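Local coordinates for protein 3',5'-cyclic-nucleotide phosphodiesterase 1 (Saccharomyces cerevisiae, PDB 4OJV) that belongs to the class II cyclic-nucleotide phosphodiesterases, enzymes of the metallo-hydrolase/oxidoreductase superfamily, and holds two zinc ions at a shared site, at residues Y224-Y228 with I240-V245; F209-H213 with E253-L257. The contacts are given in a common frame with arbitrary orientation. Numbering follows the deposited sequence.

Contact 1: Y224-Y228 with I240-V245. With ZN (zinc ion), chain D; ZN (zinc ion), chain E.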
loop_
_atom_site.group_PDB
_atom_site.type_symbol
_atom_site.label_atom_id
_atom_site.label_comp_id
_atom_site.label_asym_id
_atom_site.label_seq_id
_atom_site.Cartn_x
_atom_site.Cartn_y
_atom_site.Cartn_z
ATOM N N TYR A 224 -3.281 5.969 20.824
ATOM C CA TYR A 224 -3.072 4.666 21.441
ATOM C C TYR A 224 -2.727 3.579 20.437
ATOM O O TYR A 224 -3.022 3.673 19.239
ATOM C CB TYR A 224 -4.303 4.247 22.242
ATOM C CG TYR A 224 -4.567 5.149 23.420
ATOM C CD1 TYR A 224 -3.659 5.233 24.466
ATOM C CD2 TYR A 224 -5.733 5.918 23.484
ATOM C CE1 TYR A 224 -3.901 6.066 25.558
ATOM C CE2 TYR A 224 -5.985 6.753 24.568
ATOM C CZ TYR A 224 -5.064 6.821 25.591
ATOM O OH TYR A 224 -5.311 7.651 26.664
ATOM N N SER A 225 -2.098 2.540 20.961
ATOM C CA SER A 225 -1.805 1.349 20.197
ATOM C C SER A 225 -2.099 0.131 21.076
ATOM O O SER A 225 -2.672 0.275 22.171
ATOM C CB SER A 225 -0.356 1.414 19.715
ATOM O OG SER A 225 -0.002 0.329 18.875
ATOM N N THR A 226 -1.733 -1.062 20.602
ATOM C CA THR A 226 -2.093 -2.300 21.285
ATOM C C THR A 226 -0.939 -3.279 21.206
ATOM O O THR A 226 -0.261 -3.362 20.178
ATOM C CB THR A 226 -3.313 -2.961 20.601
ATOM O OG1 THR A 226 -4.306 -1.973 20.300
ATOM C CG2 THR A 226 -3.938 -4.066 21.460
ATOM N N PHE A 227 -0.731 -4.011 22.299
ATOM C CA PHE A 227 0.094 -5.213 22.315
ATOM C C PHE A 227 -0.852 -6.406 22.436
ATOM O O PHE A 227 -1.798 -6.378 23.238
ATOM C CB PHE A 227 0.991 -5.223 23.549
ATOM C CG PHE A 227 2.226 -4.343 23.470
ATOM C CD1 PHE A 227 2.448 -3.408 22.452
ATOM C CD2 PHE A 227 3.179 -4.447 24.482
ATOM C CE1 PHE A 227 3.602 -2.630 22.446
ATOM C CE2 PHE A 227 4.323 -3.669 24.481
ATOM C CZ PHE A 227 4.539 -2.759 23.464
ATOM N N TYR A 228 -0.608 -7.443 21.645
ATOM C CA TYR A 228 -1.387 -8.672 21.728
ATOM C C TYR A 228 -0.552 -9.828 22.231
ATOM O O TYR A 228 0.510 -10.122 21.675
ATOM C CB TYR A 228 -1.922 -9.042 20.347
ATOM C CG TYR A 228 -3.049 -8.175 19.843
ATOM C CD1 TYR A 228 -4.347 -8.349 20.313
ATOM C CD2 TYR A 228 -2.825 -7.195 18.870
ATOM C CE1 TYR A 228 -5.390 -7.570 19.841
ATOM C CE2 TYR A 228 -3.862 -6.408 18.397
ATOM C CZ TYR A 228 -5.143 -6.601 18.885
ATOM O OH TYR A 228 -6.207 -5.843 18.445
ATOM N N ILE A 240 4.198 -12.516 21.845
ATOM C CA ILE A 240 3.706 -11.153 22.000
ATOM C C ILE A 240 3.931 -10.450 20.668
ATOM O O ILE A 240 5.040 -10.457 20.145
ATOM C CB ILE A 240 4.454 -10.405 23.122
ATOM C CG1 ILE A 240 4.210 -11.084 24.472
ATOM C CG2 ILE A 240 4.052 -8.932 23.166
ATOM C CD1 ILE A 240 5.109 -10.593 25.593
ATOM N N VAL A 241 2.868 -9.875 20.112
ATOM C CA VAL A 241 2.961 -9.199 18.821
ATOM C C VAL A 241 2.478 -7.771 19.035
ATOM O O VAL A 241 1.325 -7.551 19.415
ATOM C CB VAL A 241 2.153 -9.925 17.717
ATOM C CG1 VAL A 241 2.435 -9.290 16.368
ATOM C CG2 VAL A 241 2.497 -11.411 17.667
ATOM N N CYS A 242 3.352 -6.805 18.759
ATOM C CA CYS A 242 3.146 -5.424 19.204
ATOM C C CYS A 242 2.777 -4.459 18.092
ATOM O O CYS A 242 3.298 -4.530 16.972
ATOM C CB CYS A 242 4.421 -4.894 19.870
ATOM S SG CYS A 242 4.999 -5.871 21.273
ATOM N N GLY A 243 1.906 -3.515 18.424
ATOM C CA GLY A 243 1.750 -2.320 17.603
ATOM C C GLY A 243 2.795 -1.272 17.940
ATOM O O GLY A 243 3.528 -1.413 18.933
ATOM N N ASP A 244 2.841 -0.213 17.127
ATOM C CA ASP A 244 3.788 0.897 17.307
ATOM C C ASP A 244 3.655 1.409 18.746
ATOM O O ASP A 244 2.552 1.414 19.307
ATOM C CB ASP A 244 3.507 2.087 16.352
ATOM C CG ASP A 244 3.464 1.725 14.833
ATOM O OD1 ASP A 244 3.760 0.510 14.571
ATOM O OD2 ASP A 244 3.078 2.668 13.960
ATOM N N VAL A 245 4.756 1.859 19.329
ATOM C CA VAL A 245 4.761 2.190 20.751
ATOM C C VAL A 245 5.921 3.119 21.080
ATOM O O VAL A 245 6.978 3.077 20.442
ATOM C CB VAL A 245 4.810 0.894 21.612
ATOM C CG1 VAL A 245 6.124 0.145 21.400
ATOM C CG2 VAL A 245 4.589 1.187 23.094
HETATM ZN ZN ZN D . 1.523 4.254 13.858
HETATM ZN ZN ZN E . 3.261 2.176 11.922
HETATM O O HOH W 1 1.864 3.619 12.090
#

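Contact 2: F209-H213 with E253-L257. With ZN (zinc ion), chain D.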
loop_
_atom_site.group_PDB
_atom_site.type_symbol
_atom_site.label_atom_id
_atom_site.label_comp_id
_atom_site.label_asym_id
_atom_site.label_seq_id
_atom_site.Cartn_x
_atom_site.Cartn_y
_atom_site.Cartn_z
ATOM N N PHE A 209 -3.618 -5.414 25.224
ATOM C CA PHE A 209 -3.247 -4.375 26.178
ATOM C C PHE A 209 -3.017 -3.076 25.437
ATOM O O PHE A 209 -2.349 -3.055 24.400
ATOM C CB PHE A 209 -1.971 -4.776 26.911
ATOM C CG PHE A 209 -2.168 -5.926 27.855
ATOM C CD1 PHE A 209 -2.136 -7.235 27.385
ATOM C CD2 PHE A 209 -2.393 -5.701 29.210
ATOM C CE1 PHE A 209 -2.338 -8.303 28.248
ATOM C CE2 PHE A 209 -2.594 -6.770 30.080
ATOM C CZ PHE A 209 -2.567 -8.067 29.593
ATOM N N LYS A 210 -3.544 -1.989 25.984
ATOM C CA LYS A 210 -3.361 -0.682 25.387
ATOM C C LYS A 210 -1.988 -0.110 25.749
ATOM O O LYS A 210 -1.512 -0.269 26.878
ATOM C CB LYS A 210 -4.480 0.240 25.854
ATOM C CG LYS A 210 -4.602 1.534 25.078
ATOM C CD LYS A 210 -5.806 2.335 25.557
ATOM C CE LYS A 210 -5.532 3.005 26.894
ATOM N NZ LYS A 210 -6.701 3.785 27.393
ATOM N N VAL A 211 -1.355 0.557 24.786
ATOM C CA VAL A 211 -0.068 1.225 24.992
ATOM C C VAL A 211 -0.112 2.622 24.354
ATOM O O VAL A 211 -1.057 2.949 23.622
ATOM C CB VAL A 211 1.138 0.399 24.456
ATOM C CG1 VAL A 211 1.240 -0.956 25.149
ATOM C CG2 VAL A 211 1.083 0.234 22.939
ATOM N N HIS A 212 0.901 3.441 24.637
ATOM C CA HIS A 212 1.007 4.778 24.045
ATOM C C HIS A 212 1.772 4.788 22.746
ATOM O O HIS A 212 2.779 4.090 22.600
ATOM C CB HIS A 212 1.691 5.752 24.994
ATOM C CG HIS A 212 0.956 5.981 26.286
ATOM N ND1 HIS A 212 -0.233 6.611 26.365
ATOM C CD2 HIS A 212 1.302 5.629 27.575
ATOM C CE1 HIS A 212 -0.616 6.667 27.658
ATOM N NE2 HIS A 212 0.323 6.066 28.394
ATOM N N HIS A 213 1.348 5.656 21.829
ATOM C CA HIS A 213 1.961 5.790 20.499
ATOM C C HIS A 213 1.914 7.239 20.051
ATOM O O HIS A 213 1.537 7.568 18.927
ATOM C CB HIS A 213 1.293 4.792 19.532
ATOM C CG HIS A 213 1.723 4.902 18.078
ATOM N ND1 HIS A 213 2.981 5.209 17.696
ATOM C CD2 HIS A 213 0.995 4.721 16.913
ATOM C CE1 HIS A 213 3.046 5.238 16.345
ATOM N NE2 HIS A 213 1.839 4.923 15.865
ATOM N N GLU A 253 1.062 10.528 32.444
ATOM C CA GLU A 253 0.223 9.442 31.934
ATOM C C GLU A 253 0.369 8.108 32.673
ATOM O O GLU A 253 1.290 7.911 33.468
ATOM C CB GLU A 253 0.470 9.240 30.436
ATOM C CG GLU A 253 1.868 8.759 30.102
ATOM C CD GLU A 253 2.199 8.877 28.629
ATOM O OE1 GLU A 253 3.340 8.546 28.275
ATOM O OE2 GLU A 253 1.333 9.299 27.828
ATOM N N GLU A 254 -0.566 7.207 32.384
ATOM C CA GLU A 254 -0.606 5.856 32.931
ATOM C C GLU A 254 0.616 5.058 32.481
ATOM O O GLU A 254 1.042 5.165 31.325
ATOM C CB GLU A 254 -1.883 5.170 32.442
ATOM C CG GLU A 254 -2.398 4.027 33.297
ATOM C CD GLU A 254 -3.791 3.571 32.893
ATOM O OE1 GLU A 254 -4.165 2.432 33.246
ATOM O OE2 GLU A 254 -4.520 4.341 32.223
ATOM N N SER A 255 1.184 4.271 33.392
ATOM C CA SER A 255 2.331 3.418 33.078
ATOM C C SER A 255 1.844 2.143 32.396
ATOM O O SER A 255 1.923 1.048 32.955
ATOM C CB SER A 255 3.134 3.082 34.341
ATOM O OG SER A 255 3.641 4.253 34.956
ATOM N N LEU A 256 1.336 2.304 31.176
ATOM C CA LEU A 256 0.779 1.201 30.401
ATOM C C LEU A 256 1.791 0.096 30.134
ATOM O O LEU A 256 1.448 -1.082 30.232
ATOM C CB LEU A 256 0.182 1.715 29.092
ATOM C CG LEU A 256 -1.052 2.622 29.205
ATOM C CD1 LEU A 256 -1.480 3.135 27.839
ATOM C CD2 LEU A 256 -2.215 1.923 29.896
ATOM N N LEU A 257 3.031 0.466 29.819
ATOM C CA LEU A 257 4.075 -0.535 29.602
ATOM C C LEU A 257 4.436 -1.296 30.876
ATOM O O LEU A 257 4.594 -2.508 30.834
ATOM C CB LEU A 257 5.310 0.078 28.940
ATOM C CG LEU A 257 5.120 0.361 27.443
ATOM C CD1 LEU A 257 6.194 1.302 26.932
ATOM C CD2 LEU A 257 5.091 -0.923 26.618
HETATM ZN ZN ZN D . 1.523 4.254 13.858
HETATM O O HOH W 2 -0.775 -2.078 28.908
HETATM O O HOH W 3 -4.867 5.262 29.405
HETATM O O HOH W 1 1.864 3.619 12.090
#

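Contact 1: Y224-Y228 with I240-V245
Strands 224-228 and 240-242 run antiparallel, their axes 4.7 Å apart at closest approach and 164° between directions, as neighbours in a beta hairpin. Tyr-228 and Val-241 form a hydrogen-bonded pair (Tyr-228 N to Val-241 O 3.0 Å, Val-241 N to Tyr-228 O 2.8 Å); Phe-227 and Cys-242 follow as a non-hydrogen-bonded pair, and Gly-243 N donates to Thr-226 O at 2.8 Å. A side chain at Gly-243 would run into Ser-225 OG and Thr-226 O. On the face of Phe-227 and Cys-242, Cys-242 SG sits 3.6 Å from the centroid of the Phe-227 ring, almost on its normal, a sulfur-aromatic contact; Val-245 CB approaches Phe-227 CE1 to 3.8 Å. Past the end of strand 238-242, Asp-244 O accepts a weak hydrogen bond from Ser-225 OG (2.8 Å). Asp-244 OD2 bridges the zinc ions, 2.2 Å from ZN of chain D and 2.1 Å from ZN of chain E. The strand pairing thus ends at the loop carrying a carboxylate shared by both zinc ions.

Contact 2: F209-H213 with E253-L257
Phe-209 opens the segment without touching 253-257; its ring meets Tyr-263, further along the helix. At Lys-210 the strand closes on the helix start: Lys-210 O lies 3.4 Å from Leu-256 CB, and water 2 donates to both Lys-210 O and Leu-256 O, at 2.8 Å each. Water 3 links the charged ends more loosely, accepting from Lys-210 NZ (3.1 Å) and donating to Glu-254 OE2 (3.0 Å). Val-211 offers its CA to Leu-256 CD1 at 3.7 Å and its CG1 to Leu-257 CD2 at 4.1 Å. His-212 NE2 donates to Glu-254 O (3.1 Å), a carbonyl that also takes a weak hydrogen bond from Leu-256 N in the inverse gamma turn centred on Ser-255. Leu-256 CD1 packs on one face of the His-212 imidazole in a CH-pi contact, 3.6 Å from the centroid, while Glu-253 OE2 lies over the opposite face, 3.3 Å from His-212 CE1; Glu-253 OE1 accepts a hydrogen bond from Arg-249 N. His-213 leaves this interface and binds ZN of chain D through NE2 at 2.1 Å. The first turn of helix 256-267 therefore packs against strand 204-215, with Leu-257 also reaching Phe-227 on the adjoining strand 222-232.

In the fold
The centres of contacts 1 and 2 lie about 10 Å apart, and both reach the same mixed sheet, where strands 204-215, 222-232 and 238-242 are successive neighbours. Along the chain contact 1 is nested within contact 2: 209-213 comes first, then the two hairpin segments, then 253-257 leading into helix 256-267. Main-chain hydrogen bonds join them, from Phe-227 N to Phe-209 O (2.8 Å) and Ser-225 N to Val-211 O (2.9 Å), and Asp-244 CB packs against His-213 CE1 at 3.2 Å. Each contact supplies a ligand to ZN of chain D; His-128 and His-130 complete its protein ligands. Strand 204-215 and the loop after strand 238-242 bring His-213 and Asp-244 together at the two-zinc centre.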